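Local coordinates for protein AvrA (Salmonella typhimurium, PDB 6BE0) that binds coenzyme A and inositol hexakisphosphate and, as a YopJ-family effector, probably transfers acetyl groups to serines and threonines of target proteins, at residues H61-E65 with S182-C186; F74-Q78 with E295-L299; I123-V127 with C186-S190. All coordinates share one frame; numbering follows the deposited sequence.

Contact 1 (H61-E65 with S182-C186). With COA (coenzyme A), chain C.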
loop_
_atom_site.group_PDB
_atom_site.type_symbol
_atom_site.label_atom_id
_atom_site.label_comp_id
_atom_site.label_asym_id
_atom_site.label_seq_id
_atom_site.Cartn_x
_atom_site.Cartn_y
_atom_site.Cartn_z
ATOM N N HIS A 61 20.286 6.314 0.118
ATOM C CA HIS A 61 20.644 6.295 1.539
ATOM C C HIS A 61 20.075 7.501 2.294
ATOM O O HIS A 61 20.623 7.922 3.313
ATOM C CB HIS A 61 22.169 6.228 1.712
ATOM C CG HIS A 61 22.917 7.320 1.015
ATOM N ND1 HIS A 61 22.726 8.657 1.298
ATOM C CD2 HIS A 61 23.873 7.272 0.057
ATOM C CE1 HIS A 61 23.526 9.384 0.540
ATOM N NE2 HIS A 61 24.233 8.568 -0.223
ATOM N N ILE A 62 18.970 8.043 1.789
ATOM C CA ILE A 62 18.195 9.056 2.504
ATOM C C ILE A 62 16.856 8.459 2.933
ATOM O O ILE A 62 16.231 7.714 2.177
ATOM C CB ILE A 62 17.952 10.314 1.634
ATOM C CG1 ILE A 62 19.258 11.091 1.454
ATOM C CG2 ILE A 62 16.898 11.226 2.268
ATOM C CD1 ILE A 62 19.188 12.187 0.404
ATOM N N SER A 63 16.422 8.792 4.147
ATOM C CA SER A 63 15.127 8.349 4.653
ATOM C C SER A 63 14.080 9.444 4.474
ATOM O O SER A 63 14.280 10.581 4.903
ATOM C CB SER A 63 15.228 7.955 6.126
ATOM O OG SER A 63 13.953 7.618 6.644
ATOM N N TYR A 64 12.967 9.089 3.839
ATOM C CA TYR A 64 11.887 10.030 3.558
ATOM C C TYR A 64 10.659 9.781 4.433
ATOM O O TYR A 64 9.645 10.466 4.289
ATOM C CB TYR A 64 11.488 9.945 2.084
ATOM C CG TYR A 64 12.624 10.219 1.127
ATOM C CD1 TYR A 64 13.014 11.520 0.839
ATOM C CD2 TYR A 64 13.306 9.178 0.509
ATOM C CE1 TYR A 64 14.052 11.777 -0.034
ATOM C CE2 TYR A 64 14.346 9.426 -0.368
ATOM C CZ TYR A 64 14.713 10.728 -0.637
ATOM O OH TYR A 64 15.746 10.982 -1.508
ATOM N N GLU A 65 10.754 8.807 5.334
ATOM C CA GLU A 65 9.619 8.391 6.157
ATOM C C GLU A 65 9.016 9.546 6.947
ATOM O O GLU A 65 7.801 9.736 6.952
ATOM C CB GLU A 65 10.038 7.285 7.130
ATOM C CG GLU A 65 10.657 6.071 6.469
ATOM C CD GLU A 65 10.926 4.946 7.446
ATOM O OE1 GLU A 65 10.685 5.135 8.658
ATOM O OE2 GLU A 65 11.385 3.874 7.000
ATOM N N SER A 182 13.073 -0.731 -1.258
ATOM C CA SER A 182 13.717 0.489 -0.786
ATOM C C SER A 182 13.413 0.675 0.696
ATOM O O SER A 182 12.495 0.055 1.231
ATOM C CB SER A 182 13.259 1.701 -1.598
ATOM O OG SER A 182 11.856 1.872 -1.529
ATOM N N SER A 183 14.179 1.538 1.353
ATOM C CA SER A 183 14.233 1.560 2.811
ATOM C C SER A 183 13.148 2.396 3.495
ATOM O O SER A 183 12.821 2.148 4.655
ATOM C CB SER A 183 15.606 2.069 3.257
ATOM O OG SER A 183 15.852 3.372 2.753
ATOM N N SER A 184 12.590 3.373 2.784
ATOM C CA SER A 184 11.755 4.394 3.424
ATOM C C SER A 184 10.503 4.777 2.630
ATOM O O SER A 184 9.998 5.891 2.773
ATOM C CB SER A 184 12.598 5.648 3.672
ATOM O OG SER A 184 13.146 6.133 2.460
ATOM N N GLU A 185 9.990 3.854 1.818
ATOM C CA GLU A 185 8.876 4.158 0.917
ATOM C C GLU A 185 7.556 3.508 1.344
ATOM O O GLU A 185 6.640 3.368 0.533
ATOM C CB GLU A 185 9.229 3.720 -0.509
ATOM C CG GLU A 185 10.122 4.702 -1.258
ATOM C CD GLU A 185 11.320 5.144 -0.442
ATOM O OE1 GLU A 185 11.331 6.306 0.017
ATOM O OE2 GLU A 185 12.246 4.328 -0.253
ATOM N N CYS A 186 7.448 3.127 2.613
ATOM C CA CYS A 186 6.250 2.444 3.095
ATOM C C CYS A 186 5.000 3.298 2.899
ATOM O O CYS A 186 3.949 2.791 2.507
ATOM C CB CYS A 186 6.399 2.064 4.574
ATOM S SG CYS A 186 6.681 3.444 5.714
HETATM N N1A COA C . 15.688 0.110 -4.459
HETATM C C2A COA C . 15.227 -0.613 -5.525
HETATM N N3A COA C . 15.390 -1.969 -5.556
HETATM C C4A COA C . 16.016 -2.617 -4.524
HETATM C C5A COA C . 16.472 -1.910 -3.467
HETATM C C6A COA C . 16.301 -0.530 -3.444
HETATM N N6A COA C . 16.517 0.681 -2.719
HETATM N N7A COA C . 17.044 -2.780 -2.587
HETATM C C8A COA C . 16.938 -4.029 -3.108
HETATM N N9A COA C . 16.308 -3.937 -4.301
HETATM C C1B COA C . 15.974 -4.989 -5.202
HETATM C C2B COA C . 16.755 -4.968 -6.261
HETATM O O2B COA C . 16.097 -4.280 -7.359
HETATM C C3B COA C . 17.010 -6.525 -6.633
HETATM O O3B COA C . 15.875 -7.078 -7.299
HETATM P P3B COA C . 16.033 -7.611 -8.813
HETATM O O7A COA C . 16.205 -6.437 -9.750
HETATM O O8A COA C . 17.236 -8.516 -8.911
HETATM O O9A COA C . 14.795 -8.389 -9.207
HETATM C C4B COA C . 17.189 -7.133 -5.437
HETATM O O4B COA C . 16.243 -6.393 -4.499
HETATM C C5B COA C . 18.631 -6.981 -4.974
HETATM O O5B COA C . 18.754 -7.412 -3.623
HETATM P P1A COA C . 19.556 -8.760 -3.300
HETATM O O1A COA C . 19.492 -9.706 -4.488
HETATM O O2A COA C . 21.003 -8.416 -2.990
HETATM O O3A COA C . 18.907 -9.460 -2.035
HETATM O O HOH W 1 15.378 5.772 0.394
HETATM O O HOH W 2 9.545 2.400 4.959
#

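Contact 2 (F74-Q78 with E295-L299)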
loop_
_atom_site.group_PDB
_atom_site.type_symbol
_atom_site.label_atom_id
_atom_site.label_comp_id
_atom_site.label_asym_id
_atom_site.label_seq_id
_atom_site.Cartn_x
_atom_site.Cartn_y
_atom_site.Cartn_z
ATOM N N PHE A 74 -2.418 15.647 4.424
ATOM C CA PHE A 74 -2.741 16.380 3.207
ATOM C C PHE A 74 -2.882 15.431 2.023
ATOM O O PHE A 74 -3.761 15.600 1.179
ATOM C CB PHE A 74 -1.666 17.426 2.909
ATOM C CG PHE A 74 -1.381 18.343 4.062
ATOM C CD1 PHE A 74 -2.250 19.373 4.373
ATOM C CD2 PHE A 74 -0.241 18.179 4.830
ATOM C CE1 PHE A 74 -1.991 20.219 5.431
ATOM C CE2 PHE A 74 0.023 19.023 5.890
ATOM C CZ PHE A 74 -0.854 20.045 6.190
ATOM N N LEU A 75 -2.008 14.433 1.967
ATOM C CA LEU A 75 -2.023 13.464 0.877
ATOM C C LEU A 75 -3.294 12.624 0.911
ATOM O O LEU A 75 -3.850 12.274 -0.131
ATOM C CB LEU A 75 -0.787 12.567 0.953
ATOM C CG LEU A 75 0.545 13.270 0.671
ATOM C CD1 LEU A 75 1.723 12.345 0.944
ATOM C CD2 LEU A 75 0.589 13.776 -0.764
ATOM N N VAL A 76 -3.754 12.306 2.115
ATOM C CA VAL A 76 -4.982 11.543 2.284
ATOM C C VAL A 76 -6.193 12.402 1.924
ATOM O O VAL A 76 -7.114 11.938 1.251
ATOM C CB VAL A 76 -5.111 11.012 3.727
ATOM C CG1 VAL A 76 -6.507 10.449 3.989
ATOM C CG2 VAL A 76 -4.056 9.948 3.983
ATOM N N ALA A 77 -6.187 13.653 2.375
ATOM C CA ALA A 77 -7.249 14.594 2.034
ATOM C C ALA A 77 -7.326 14.783 0.520
ATOM O O ALA A 77 -8.410 14.885 -0.054
ATOM C CB ALA A 77 -7.021 15.928 2.723
ATOM N N GLN A 78 -6.162 14.826 -0.116
ATOM C CA GLN A 78 -6.074 14.965 -1.563
ATOM C C GLN A 78 -6.684 13.759 -2.272
ATOM O O GLN A 78 -7.434 13.906 -3.237
ATOM C CB GLN A 78 -4.614 15.142 -1.989
ATOM C CG GLN A 78 -4.399 15.173 -3.490
ATOM C CD GLN A 78 -3.005 15.633 -3.866
ATOM O OE1 GLN A 78 -2.802 16.788 -4.243
ATOM N NE2 GLN A 78 -2.035 14.730 -3.765
ATOM N N GLU A 295 2.936 13.083 -5.999
ATOM C CA GLU A 295 2.000 13.299 -4.903
ATOM C C GLU A 295 2.200 14.664 -4.246
ATOM O O GLU A 295 1.233 15.373 -3.970
ATOM C CB GLU A 295 2.152 12.187 -3.866
ATOM C CG GLU A 295 1.583 10.845 -4.308
ATOM C CD GLU A 295 0.078 10.751 -4.120
ATOM O OE1 GLU A 295 -0.581 11.805 -3.986
ATOM O OE2 GLU A 295 -0.446 9.619 -4.100
ATOM N N TYR A 296 3.455 15.030 -4.003
ATOM C CA TYR A 296 3.768 16.321 -3.395
ATOM C C TYR A 296 3.393 17.474 -4.322
ATOM O O TYR A 296 2.803 18.464 -3.887
ATOM C CB TYR A 296 5.255 16.415 -3.042
ATOM C CG TYR A 296 5.693 15.579 -1.855
ATOM C CD1 TYR A 296 4.873 14.591 -1.322
ATOM C CD2 TYR A 296 6.929 15.789 -1.261
ATOM C CE1 TYR A 296 5.279 13.834 -0.238
ATOM C CE2 TYR A 296 7.342 15.038 -0.178
ATOM C CZ TYR A 296 6.515 14.063 0.329
ATOM O OH TYR A 296 6.931 13.318 1.408
ATOM N N LYS A 297 3.747 17.345 -5.597
ATOM C CA LYS A 297 3.483 18.397 -6.573
ATOM C C LYS A 297 1.989 18.672 -6.710
ATOM O O LYS A 297 1.581 19.806 -6.958
ATOM C CB LYS A 297 4.069 18.027 -7.937
ATOM C CG LYS A 297 5.569 18.255 -8.057
ATOM C CD LYS A 297 6.052 17.979 -9.472
ATOM C CE LYS A 297 7.538 18.251 -9.627
ATOM N NZ LYS A 297 7.989 18.032 -11.028
ATOM N N SER A 298 1.176 17.633 -6.545
ATOM C CA SER A 298 -0.272 17.774 -6.661
ATOM C C SER A 298 -0.829 18.689 -5.574
ATOM O O SER A 298 -1.817 19.389 -5.791
ATOM C CB SER A 298 -0.954 16.405 -6.588
ATOM O OG SER A 298 -0.549 15.573 -7.660
ATOM N N LEU A 299 -0.194 18.681 -4.406
ATOM C CA LEU A 299 -0.617 19.540 -3.305
ATOM C C LEU A 299 -0.347 21.007 -3.626
ATOM O O LEU A 299 -1.036 21.898 -3.129
ATOM C CB LEU A 299 0.096 19.149 -2.008
ATOM C CG LEU A 299 -0.227 17.763 -1.445
ATOM C CD1 LEU A 299 0.693 17.441 -0.277
ATOM C CD2 LEU A 299 -1.684 17.670 -1.015
HETATM O O HOH W 3 -3.045 11.943 -2.626
#

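Contact 3 (I123-V127 with C186-S190)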
loop_
_atom_site.group_PDB
_atom_site.type_symbol
_atom_site.label_atom_id
_atom_site.label_comp_id
_atom_site.label_asym_id
_atom_site.label_seq_id
_atom_site.Cartn_x
_atom_site.Cartn_y
_atom_site.Cartn_z
ATOM N N ILE A 123 8.486 4.710 12.185
ATOM C CA ILE A 123 7.415 4.835 11.204
ATOM C C ILE A 123 7.327 3.590 10.331
ATOM O O ILE A 123 8.283 3.232 9.644
ATOM C CB ILE A 123 7.618 6.068 10.300
ATOM C CG1 ILE A 123 7.725 7.337 11.148
ATOM C CG2 ILE A 123 6.467 6.197 9.303
ATOM C CD1 ILE A 123 8.227 8.544 10.384
ATOM N N HIS A 124 6.172 2.935 10.369
ATOM C CA HIS A 124 5.868 1.856 9.442
ATOM C C HIS A 124 4.410 1.969 9.014
ATOM O O HIS A 124 3.503 1.514 9.713
ATOM C CB HIS A 124 6.139 0.486 10.063
ATOM C CG HIS A 124 5.986 -0.647 9.097
ATOM N ND1 HIS A 124 6.915 -0.924 8.119
ATOM C CD2 HIS A 124 4.998 -1.565 8.948
ATOM C CE1 HIS A 124 6.516 -1.964 7.414
ATOM N NE2 HIS A 124 5.354 -2.374 7.896
ATOM N N ILE A 125 4.201 2.590 7.859
ATOM C CA ILE A 125 2.862 2.844 7.352
ATOM C C ILE A 125 2.416 1.726 6.417
ATOM O O ILE A 125 3.040 1.487 5.382
ATOM C CB ILE A 125 2.802 4.199 6.616
ATOM C CG1 ILE A 125 3.108 5.335 7.599
ATOM C CG2 ILE A 125 1.434 4.407 5.974
ATOM C CD1 ILE A 125 3.330 6.681 6.942
ATOM N N SER A 126 1.341 1.042 6.799
ATOM C CA SER A 126 0.727 0.011 5.965
ATOM C C SER A 126 -0.659 0.463 5.525
ATOM O O SER A 126 -1.142 1.511 5.956
ATOM C CB SER A 126 0.631 -1.315 6.720
ATOM O OG SER A 126 1.906 -1.757 7.147
ATOM N N VAL A 127 -1.294 -0.329 4.666
ATOM C CA VAL A 127 -2.655 -0.046 4.227
ATOM C C VAL A 127 -3.571 -1.223 4.547
ATOM O O VAL A 127 -3.198 -2.382 4.364
ATOM C CB VAL A 127 -2.716 0.273 2.714
ATOM C CG1 VAL A 127 -2.245 -0.911 1.882
ATOM C CG2 VAL A 127 -4.125 0.694 2.313
ATOM N N CYS A 186 7.448 3.127 2.613
ATOM C CA CYS A 186 6.250 2.444 3.095
ATOM C C CYS A 186 5.000 3.298 2.899
ATOM O O CYS A 186 3.949 2.791 2.507
ATOM C CB CYS A 186 6.399 2.064 4.574
ATOM S SG CYS A 186 6.681 3.444 5.714
ATOM N N GLY A 187 5.122 4.595 3.163
ATOM C CA GLY A 187 4.005 5.511 3.022
ATOM C C GLY A 187 3.498 5.643 1.596
ATOM O O GLY A 187 2.294 5.629 1.357
ATOM N N ILE A 188 4.417 5.768 0.644
ATOM C CA ILE A 188 4.046 5.954 -0.756
ATOM C C ILE A 188 3.357 4.711 -1.308
ATOM O O ILE A 188 2.333 4.811 -1.983
ATOM C CB ILE A 188 5.272 6.283 -1.638
ATOM C CG1 ILE A 188 6.072 7.447 -1.044
ATOM C CG2 ILE A 188 4.836 6.609 -3.068
ATOM C CD1 ILE A 188 5.275 8.728 -0.866
ATOM N N PHE A 189 3.925 3.543 -1.021
ATOM C CA PHE A 189 3.340 2.282 -1.460
ATOM C C PHE A 189 1.928 2.114 -0.909
ATOM O O PHE A 189 1.011 1.746 -1.639
ATOM C CB PHE A 189 4.211 1.099 -1.029
ATOM C CG PHE A 189 5.278 0.735 -2.024
ATOM C CD1 PHE A 189 5.010 -0.160 -3.045
ATOM C CD2 PHE A 189 6.547 1.283 -1.936
ATOM C CE1 PHE A 189 5.987 -0.499 -3.962
ATOM C CE2 PHE A 189 7.527 0.949 -2.852
ATOM C CZ PHE A 189 7.246 0.055 -3.865
ATOM N N SER A 190 1.754 2.397 0.377
ATOM C CA SER A 190 0.462 2.206 1.025
ATOM C C SER A 190 -0.577 3.193 0.495
ATOM O O SER A 190 -1.748 2.847 0.321
ATOM C CB SER A 190 0.601 2.349 2.542
ATOM O OG SER A 190 1.398 1.309 3.084
#

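Contact 1 (H61-E65 with S182-C186)
The loop that leads into helix 186-199, with E185 at the helix N-cap position, meets the loop running into helix 65-82 through S184, which is gripped by Y64 and E65. The backbones come nearest at E65 and S184, whose CA atoms are 5.3 Å apart. The CB of S184 is directed toward the facing loop, and chi1 of 58° brings OG within reach of Y64 N. That amide donates to S184 OG over 3.3 Å, a weak bond by its length although nearly straight at 163°. Water 1 adds a second link, donating to I62 O at 2.8 Å and also hydrogen-bonded to S184 OG. Beside these bonds, E65 lays its aliphatic stem alongside the serine, E65 CG to S184 CB being 3.4 Å. Its OE2 receives a hydrogen bond from water 2, which in turn accepts one from the backbone N of C186, the first residue of the helix. Y64 CD2 comes to 3.5 Å from E185 OE1 in an oblique approach, the ring and carboxylate planes 70° apart. Y64 OH is hydrogen-bonded to E53 of helix 40-55, and E185 OE1 forms a salt bridge with R292 of helix 287-300, so both polar ends are held from outside. E185, bent at chi2, turns its carboxylate back over its own loop, where OE2 takes two hydrogen bonds. S184 N reaches OE2 from well above the carboxylate plane. S182 OG donates to E185 OE2 over 2.8 Å, meeting the anti lone pair of that oxygen, the one turned away from OE1. S182 belongs to the coenzyme A pocket, and its CA lies 3.4 Å from N6A of the cofactor's adenine.

Contact 2 (F74-Q78 with E295-L299)
The Q78 amide and the E295 carboxylate lie nearly coplanar, 19° apart, while the Y296 ring is met at its edge, near its own plane, by L75 CD1. That edge contact measures 4.0 Å from CD1 to Y296 CE1. Extended beyond CG, Q78 crosses to the other helix and donates from NE2 to E295 O and E295 OE1, each a weak bond of 3.3 Å; the first is straight (165°), the second poorly aligned. Water 3 donates to L75 O and to E295 OE1 and accepts from Q78 NE2, so that E295 OE1 and the water probably share one N-H. Q78 OE1 comes close to S298 CB and to S298 O, another acceptor, which makes the modelled orientation of the amide doubtful. Beside this polar patch, L75 CD2 meets L299 CD1 at 3.7 Å, the two leucines crossing at about a right angle, and F74 CB closes on L299 CD2. The segment axes approach to 10.2 Å and cross at 77°. Helices 65-82 and 287-300 thus pack across each other; helix 186-199 sends L191 against L75 and K195, which binds inositol hexakisphosphate, into a salt bridge with E295, while helix 40-55 covers Y296.

Contact 3 (I123-V127 with C186-S190)
C186 SG accepts a hydrogen bond from I125 N, 3.4 Å long and almost linear at 170°, which ties the first turn of helix 186-199 to the start of strand 125-133. A chi1 of 59° turns SG back toward the strand and brings the sulfur into line with the N-H of I125. One turn further on, S190 OG reaches I125 O at 2.8 Å and C186 O at 3.0 Å. A single hydroxyl proton faces both carbonyl oxygens, which stand only 3.3 Å from each other, I125 O to C186 O; C186 O also takes the S190 amide, and the hydroxyl proton may go to either oxygen. Apolar contacts fill in around these bonds. I125 CB rests 4.0 Å from G187 CA, its branched side chain lying against the bare helix backbone, and V127 CB comes to 3.6 Å from S190 O. The short axes are 6.8 Å apart and their N-to-C directions differ by 14°, so helix and strand run almost in parallel. The strand is the middle one of a five-stranded mixed sheet, and the helix lies over one of its surfaces, an arrangement consistent with the papain-like CA clan to which the YopJ family belongs. In that clan a cysteine at the helix start pairs with a histidine, and C186 and H124, just before the strand, probably occupy such places: H124 ND1 is 5.0 Å from C186 SG. Further out, H124 NE2 is hydrogen-bonded to E143 OE1, consistent with a Cys-His-Glu triad. The same carboxylate accepts a weak bond from S126 OG through its other oxygen, while N117 OD1 takes the amide of H124.

How the contacts relate
Contact 1 and contact 3 share C186 and touch where E65 reaches I123; their centres are 10 Å apart. Contact 2 stands farther off, 18 Å from contact 1 and 15 Å from contact 3 between centres, with nearest atoms about 5 Å away. Along the chain the order is 61-65, 74-78, 123-127, 182-190 and 295-299, so contacts 1 and 2 interleave and contact 3 falls between the segments of contact 2. Helix 65-82 begins in contact 1 and continues into contact 2, whereas helix 186-199 starts where contacts 1 and 3 join. S182 lines the coenzyme A pocket, E295 has its side chain about 5 Å from inositol hexakisphosphate, and contact 3 holds the probable catalytic pair.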